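Chromosome-partitioning ATPase Soj (Thermus thermophilus, PDB 1WCV) hydrolyses ATP, binds double-stranded DNA cooperatively in an ATP-dependent way to form nucleoprotein filaments, and is probably involved in bacterial chromosome partitioning. Local coordinates at residues E144-A147 with L148-V151; G181-L184 with L185-Q188; Q224-P227 with T228-G231. All coordinates share one frame; numbering follows the deposited sequence.

Interaction 1: residues E144-A147 with L148-V151; sequences EYYA and LEGV
The phenol ring of Tyr146 carries the CG methylene of Glu149 on one face: CG stands 3.6 Å from the ring centroid, displaced toward the rim above CE2 and CD2, a CH-pi contact. Gly150 CA approaches the same ring obliquely, 3.5 Å from Tyr146 CE1, where even a CB on Gly150 would probably come too close to the ring. The Tyr145 ring meets Leu148, whose CD1 lies 3.8 Å from Tyr145 CD2 at a slant; the two side chains run alongside each other in the same direction. These contacts lie at the entry to helix 146-164, which follows strand 136-142 in a beta-alpha-beta unit of the P-loop NTPase fold. With CG anti to the backbone N, chi1 179° turns the Tyr146 ring so that one face meets Glu149 CG, and the Glu149 chain bends sharply at chi2 (-97°) and folds back toward the helix start. Gly150 N donates to Tyr146 O at 2.9 Å and Val151 N to Ala147 O at 2.8 Å, both i to i+4 helical bonds, whereas Leu148 N is hydrogen-bonded to Tyr145 O, three residues back. Ala147 and Val151 pack on Val141 of strand 136-142, while Leu148 leans on helix 185-197. At its far end Tyr146 OH is hydrogen-bonded to Gln14 OE1, and its side chain lies beside Lys15, an ATP-binding residue, so the aromatic ring links this helix start to the P-loop. Glu149 OE1 sits 2.9 Å from Tyr145 O and 3.2 Å from Tyr146 O, acceptor against acceptor, which would tend to disfavour the carboxylate's negative charge there, an effect probably offset in part by the helix start and by solvent.

Interaction 2: residues G181-L184 with L185-Q188; sequences GRTL and LAQQ
A side-chain capping bond from Thr183 opens helix 185-197, with residues 181-184 forming the end of the loop that follows strand 170-177. Thr183 OG1 accepts from Ala186 N at 3.3 Å, along a fairly straight N-H line (158°). Leu185 N stands equally near OG1 but at a much poorer angle, a weak second bond, so the hydroxyl takes up amides at the start of the helix that have no preceding turn to bind. The capping oxygen is set between the backbone N and the carbonyl carbon (chi1 76°), which turns it back over the helix start. Asp180 O makes a further weak hydrogen bond with OG1. One residue on, Leu184 O begins the regular helical pattern by accepting from Gln188 N at 3.2 Å. The Leu184 and Gln187 side chains lie next to each other and point the same way; both touch the second subunit, Leu184 packing on Thr228 of that subunit and Gln187 OE1 making a weak hydrogen bond with its Arg236. His233 NE2 of the second subunit is hydrogen-bonded to Gly181 O, so loop and helix start both face the other chain of the assembly. Within the pair, the methyl CD2 of Leu184 rests against the amide end of Gln187, 3.6 Å from NE2 and 3.8 Å from CD.

Interaction 3: residues Q224-P227 with T228-G231; sequences QHAP and TSPG
Between the end of helix 222-225 and the start of helix 230-246 the chain reverses through a type I beta turn, Ala226-Pro227-Thr228-Ser229. Ala226 is the first residue to leave helical backbone angles, and Ser229 occupies the N-cap position of the next helix. The turn is closed by Ser229 N donating to Ala226 O at 3.1 Å, with a straight N-H line (165°) but from well above the carbonyl plane. Ser229 OG gives its proton to the same oxygen at 2.7 Å, this time lying in the carbonyl plane. The hydroxyl reaches it because OG sits between the backbone N and the carbonyl carbon (chi1 62°), which folds it back over the turn. Ala226 CB also lies 3.6 Å from Ser229 OG, a close van der Waals contact. An alanine at Ser229 would probably leave the Ala226 carbonyl with the backbone donor alone and the turn less firmly held. Pro227 takes the second position, where its phi of -56° suits a type I turn. Ala226 and Ser229 touch Arg211 of helix 210-218, and Ser229 lies about 4 Å, side chain to side chain, from Asn209, an ATP-binding residue, so this short connection borders the nucleotide site. With its hydroxyl proton sent back to the turn's carbonyl oxygen, Ser229 ties the turn to the helix start, and that one oxygen is gripped by two donors of a single residue.

The three contacts follow one another along the chain, and each lies at the entry to a helix. Interactions 1 and 2 have centres 15 Å apart and meet where Tyr145 OH lies 4.1 Å from Gln188 OE1, a packing contact between the entry to helix 146-164 and helix 185-197. Interaction 3 stays apart from both: its nearest atoms are about 10 Å from interaction 2 and about 17 Å from interaction 1. Between the two chains of the assembly, however, Leu184 of one packs on Thr228 of the other, joining interactions 2 and 3. Two of the contacts come near ATP-binding residues: Tyr146 next to Lys15 in interaction 1, Ser229 near Asn209 in interaction 3.

Interaction 1: residues E144-A147 with L148-V151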
loop_
_atom_site.group_PDB
_atom_site.type_symbol
_atom_site.label_atom_id
_atom_site.label_comp_id
_atom_site.label_asym_id
_atom_site.label_seq_id
_atom_site.Cartn_x
_atom_site.Cartn_y
_atom_site.Cartn_z
ATOM N N GLU A 144 -13.359 8.658 -7.432
ATOM C CA GLU A 144 -14.121 9.393 -8.442
ATOM C C GLU A 144 -13.462 10.756 -8.576
ATOM O O GLU A 144 -12.888 11.261 -7.612
ATOM C CB GLU A 144 -15.570 9.577 -7.990
ATOM C CG GLU A 144 -16.337 8.291 -7.758
ATOM C CD GLU A 144 -17.710 8.547 -7.155
ATOM O OE1 GLU A 144 -18.500 7.587 -7.036
ATOM O OE2 GLU A 144 -17.998 9.710 -6.797
ATOM N N TYR A 145 -13.553 11.367 -9.751
ATOM C CA TYR A 145 -12.919 12.664 -9.955
ATOM C C TYR A 145 -13.340 13.769 -8.985
ATOM O O TYR A 145 -12.551 14.674 -8.705
ATOM C CB TYR A 145 -13.111 13.147 -11.398
ATOM C CG TYR A 145 -11.826 13.095 -12.192
ATOM C CD1 TYR A 145 -11.356 11.890 -12.722
ATOM C CD2 TYR A 145 -11.035 14.236 -12.349
ATOM C CE1 TYR A 145 -10.128 11.822 -13.386
ATOM C CE2 TYR A 145 -9.804 14.178 -13.010
ATOM C CZ TYR A 145 -9.358 12.968 -13.523
ATOM O OH TYR A 145 -8.143 12.901 -14.165
ATOM N N TYR A 146 -14.561 13.706 -8.462
ATOM C CA TYR A 146 -14.983 14.749 -7.537
ATOM C C TYR A 146 -14.125 14.758 -6.280
ATOM O O TYR A 146 -14.020 15.780 -5.601
ATOM C CB TYR A 146 -16.451 14.594 -7.126
ATOM C CG TYR A 146 -16.853 15.678 -6.151
ATOM C CD1 TYR A 146 -16.690 15.500 -4.775
ATOM C CD2 TYR A 146 -17.251 16.935 -6.608
ATOM C CE1 TYR A 146 -16.896 16.551 -3.881
ATOM C CE2 TYR A 146 -17.458 17.991 -5.724
ATOM C CZ TYR A 146 -17.274 17.792 -4.363
ATOM O OH TYR A 146 -17.420 18.847 -3.488
ATOM N N ALA A 147 -13.501 13.627 -5.973
ATOM C CA ALA A 147 -12.688 13.540 -4.766
ATOM C C ALA A 147 -11.589 14.586 -4.732
ATOM O O ALA A 147 -11.171 15.012 -3.657
ATOM C CB ALA A 147 -12.091 12.134 -4.629
ATOM N N LEU A 148 -11.113 15.000 -5.902
ATOM C CA LEU A 148 -10.059 16.005 -5.965
ATOM C C LEU A 148 -10.502 17.297 -5.288
ATOM O O LEU A 148 -9.780 17.833 -4.450
ATOM C CB LEU A 148 -9.671 16.294 -7.420
ATOM C CG LEU A 148 -8.884 15.200 -8.143
ATOM C CD1 LEU A 148 -8.798 15.535 -9.622
ATOM C CD2 LEU A 148 -7.491 15.070 -7.535
ATOM N N GLU A 149 -11.685 17.794 -5.650
ATOM C CA GLU A 149 -12.195 19.019 -5.043
ATOM C C GLU A 149 -12.777 18.754 -3.654
ATOM O O GLU A 149 -12.671 19.595 -2.761
ATOM C CB GLU A 149 -13.252 19.676 -5.939
ATOM C CG GLU A 149 -14.286 18.729 -6.517
ATOM C CD GLU A 149 -13.959 18.280 -7.935
ATOM O OE1 GLU A 149 -13.010 17.485 -8.117
ATOM O OE2 GLU A 149 -14.660 18.732 -8.871
ATOM N N GLY A 150 -13.382 17.584 -3.470
ATOM C CA GLY A 150 -13.952 17.238 -2.177
ATOM C C GLY A 150 -12.884 17.204 -1.099
ATOM O O GLY A 150 -13.079 17.706 0.009
ATOM N N VAL A 151 -11.750 16.597 -1.420
ATOM C CA VAL A 151 -10.657 16.526 -0.465
ATOM C C VAL A 151 -10.088 17.921 -0.225
ATOM O O VAL A 151 -9.838 18.300 0.913
ATOM C CB VAL A 151 -9.534 15.589 -0.961
ATOM C CG1 VAL A 151 -8.298 15.745 -0.087
ATOM C CG2 VAL A 151 -10.020 14.152 -0.918
#

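Interaction 2: residues G181-L184 with L185-Q188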
loop_
_atom_site.group_PDB
_atom_site.type_symbol
_atom_site.label_atom_id
_atom_site.label_comp_id
_atom_site.label_asym_id
_atom_site.label_seq_id
_atom_site.Cartn_x
_atom_site.Cartn_y
_atom_site.Cartn_z
ATOM N N GLY A 181 -12.042 -2.157 -9.320
ATOM C CA GLY A 181 -11.040 -2.881 -10.082
ATOM C C GLY A 181 -11.479 -3.367 -11.449
ATOM O O GLY A 181 -10.678 -3.935 -12.188
ATOM N N ARG A 182 -12.742 -3.160 -11.795
ATOM C CA ARG A 182 -13.214 -3.601 -13.104
ATOM C C ARG A 182 -12.750 -2.650 -14.194
ATOM O O ARG A 182 -12.749 -2.998 -15.379
ATOM C CB ARG A 182 -14.743 -3.649 -13.145
ATOM C CG ARG A 182 -15.412 -4.578 -12.157
ATOM C CD ARG A 182 -16.917 -4.414 -12.293
ATOM N NE ARG A 182 -17.307 -3.029 -12.044
ATOM C CZ ARG A 182 -18.473 -2.492 -12.389
ATOM N NH1 ARG A 182 -19.390 -3.219 -13.017
ATOM N NH2 ARG A 182 -18.728 -1.226 -12.090
ATOM N N THR A 183 -12.346 -1.452 -13.792
ATOM C CA THR A 183 -11.951 -0.416 -14.739
ATOM C C THR A 183 -10.546 0.125 -14.554
ATOM O O THR A 183 -9.916 -0.079 -13.519
ATOM C CB THR A 183 -12.887 0.792 -14.628
ATOM O OG1 THR A 183 -12.542 1.544 -13.453
ATOM C CG2 THR A 183 -14.328 0.341 -14.508
ATOM N N LEU A 184 -10.076 0.838 -15.572
ATOM C CA LEU A 184 -8.771 1.468 -15.533
ATOM C C LEU A 184 -8.991 2.917 -15.098
ATOM O O LEU A 184 -8.035 3.651 -14.835
ATOM C CB LEU A 184 -8.110 1.412 -16.910
ATOM C CG LEU A 184 -7.750 -0.004 -17.377
ATOM C CD1 LEU A 184 -7.002 0.052 -18.703
ATOM C CD2 LEU A 184 -6.887 -0.672 -16.320
ATOM N N LEU A 185 -10.259 3.318 -15.031
ATOM C CA LEU A 185 -10.617 4.674 -14.612
ATOM C C LEU A 185 -10.210 4.857 -13.162
ATOM O O LEU A 185 -9.717 5.912 -12.776
ATOM C CB LEU A 185 -12.125 4.915 -14.759
ATOM C CG LEU A 185 -12.664 6.252 -14.228
ATOM C CD1 LEU A 185 -11.986 7.405 -14.947
ATOM C CD2 LEU A 185 -14.182 6.316 -14.421
ATOM N N ALA A 186 -10.417 3.816 -12.363
ATOM C CA ALA A 186 -10.047 3.852 -10.957
ATOM C C ALA A 186 -8.566 4.180 -10.859
ATOM O O ALA A 186 -8.165 5.002 -10.046
ATOM C CB ALA A 186 -10.328 2.506 -10.304
ATOM N N GLN A 187 -7.758 3.526 -11.693
ATOM C CA GLN A 187 -6.315 3.763 -11.708
ATOM C C GLN A 187 -5.997 5.230 -11.961
ATOM O O GLN A 187 -5.142 5.809 -11.297
ATOM C CB GLN A 187 -5.638 2.927 -12.808
ATOM C CG GLN A 187 -5.220 1.535 -12.389
ATOM C CD GLN A 187 -4.650 0.719 -13.538
ATOM O OE1 GLN A 187 -4.077 1.265 -14.484
ATOM N NE2 GLN A 187 -4.790 -0.598 -13.449
ATOM N N GLN A 188 -6.679 5.822 -12.936
ATOM C CA GLN A 188 -6.442 7.212 -13.301
ATOM C C GLN A 188 -6.793 8.191 -12.182
ATOM O O GLN A 188 -6.059 9.143 -11.922
ATOM C CB GLN A 188 -7.224 7.554 -14.575
ATOM C CG GLN A 188 -6.951 8.955 -15.085
ATOM C CD GLN A 188 -5.466 9.228 -15.232
ATOM O OE1 GLN A 188 -5.009 10.352 -15.016
ATOM N NE2 GLN A 188 -4.704 8.203 -15.607
#

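Interaction 3: residues Q224-P227 with T228-G231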
loop_
_atom_site.group_PDB
_atom_site.type_symbol
_atom_site.label_atom_id
_atom_site.label_comp_id
_atom_site.label_asym_id
_atom_site.label_seq_id
_atom_site.Cartn_x
_atom_site.Cartn_y
_atom_site.Cartn_z
ATOM N N GLN A 224 -15.325 -10.459 10.740
ATOM C CA GLN A 224 -16.290 -11.465 11.192
ATOM C C GLN A 224 -16.991 -12.114 10.010
ATOM O O GLN A 224 -17.189 -13.326 9.984
ATOM C CB GLN A 224 -17.370 -10.840 12.088
ATOM C CG GLN A 224 -16.898 -10.322 13.430
ATOM C CD GLN A 224 -17.993 -9.571 14.167
ATOM O OE1 GLN A 224 -18.519 -8.570 13.673
ATOM N NE2 GLN A 224 -18.341 -10.051 15.356
ATOM N N HIS A 225 -17.357 -11.297 9.029
ATOM C CA HIS A 225 -18.087 -11.768 7.854
ATOM C C HIS A 225 -17.316 -12.555 6.792
ATOM O O HIS A 225 -17.795 -13.572 6.289
ATOM C CB HIS A 225 -18.768 -10.570 7.186
ATOM C CG HIS A 225 -19.689 -10.944 6.068
ATOM N ND1 HIS A 225 -20.816 -11.715 6.262
ATOM C CD2 HIS A 225 -19.655 -10.652 4.746
ATOM C CE1 HIS A 225 -21.435 -11.880 5.107
ATOM N NE2 HIS A 225 -20.752 -11.245 4.171
ATOM N N ALA A 226 -16.131 -12.076 6.431
ATOM C CA ALA A 226 -15.327 -12.734 5.406
ATOM C C ALA A 226 -13.877 -12.332 5.624
ATOM O O ALA A 226 -13.332 -11.529 4.874
ATOM C CB ALA A 226 -15.797 -12.293 4.019
ATOM N N PRO A 227 -13.233 -12.900 6.655
ATOM C CA PRO A 227 -11.840 -12.622 7.026
ATOM C C PRO A 227 -10.754 -12.820 5.971
ATOM O O PRO A 227 -9.647 -12.293 6.118
ATOM C CB PRO A 227 -11.633 -13.500 8.261
ATOM C CG PRO A 227 -12.536 -14.654 8.004
ATOM C CD PRO A 227 -13.788 -13.973 7.504
ATOM N N THR A 228 -11.042 -13.569 4.914
ATOM C CA THR A 228 -10.032 -13.751 3.880
ATOM C C THR A 228 -10.418 -13.094 2.561
ATOM O O THR A 228 -9.783 -13.336 1.543
ATOM C CB THR A 228 -9.688 -15.240 3.634
ATOM O OG1 THR A 228 -10.862 -15.950 3.223
ATOM C CG2 THR A 228 -9.110 -15.870 4.904
ATOM N N SER A 229 -11.446 -12.244 2.582
ATOM C CA SER A 229 -11.863 -11.534 1.372
ATOM C C SER A 229 -10.879 -10.379 1.170
ATOM O O SER A 229 -10.233 -9.937 2.120
ATOM C CB SER A 229 -13.281 -10.984 1.535
ATOM O OG SER A 229 -13.340 -10.056 2.595
ATOM N N PRO A 230 -10.761 -9.869 -0.064
ATOM C CA PRO A 230 -9.841 -8.766 -0.379
ATOM C C PRO A 230 -9.938 -7.556 0.553
ATOM O O PRO A 230 -8.920 -6.999 0.961
ATOM C CB PRO A 230 -10.201 -8.427 -1.818
ATOM C CG PRO A 230 -10.585 -9.777 -2.379
ATOM C CD PRO A 230 -11.463 -10.323 -1.276
ATOM N N GLY A 231 -11.161 -7.158 0.885
ATOM C CA GLY A 231 -11.363 -6.023 1.768
ATOM C C GLY A 231 -10.822 -6.275 3.164
ATOM O O GLY A 231 -10.337 -5.363 3.826
#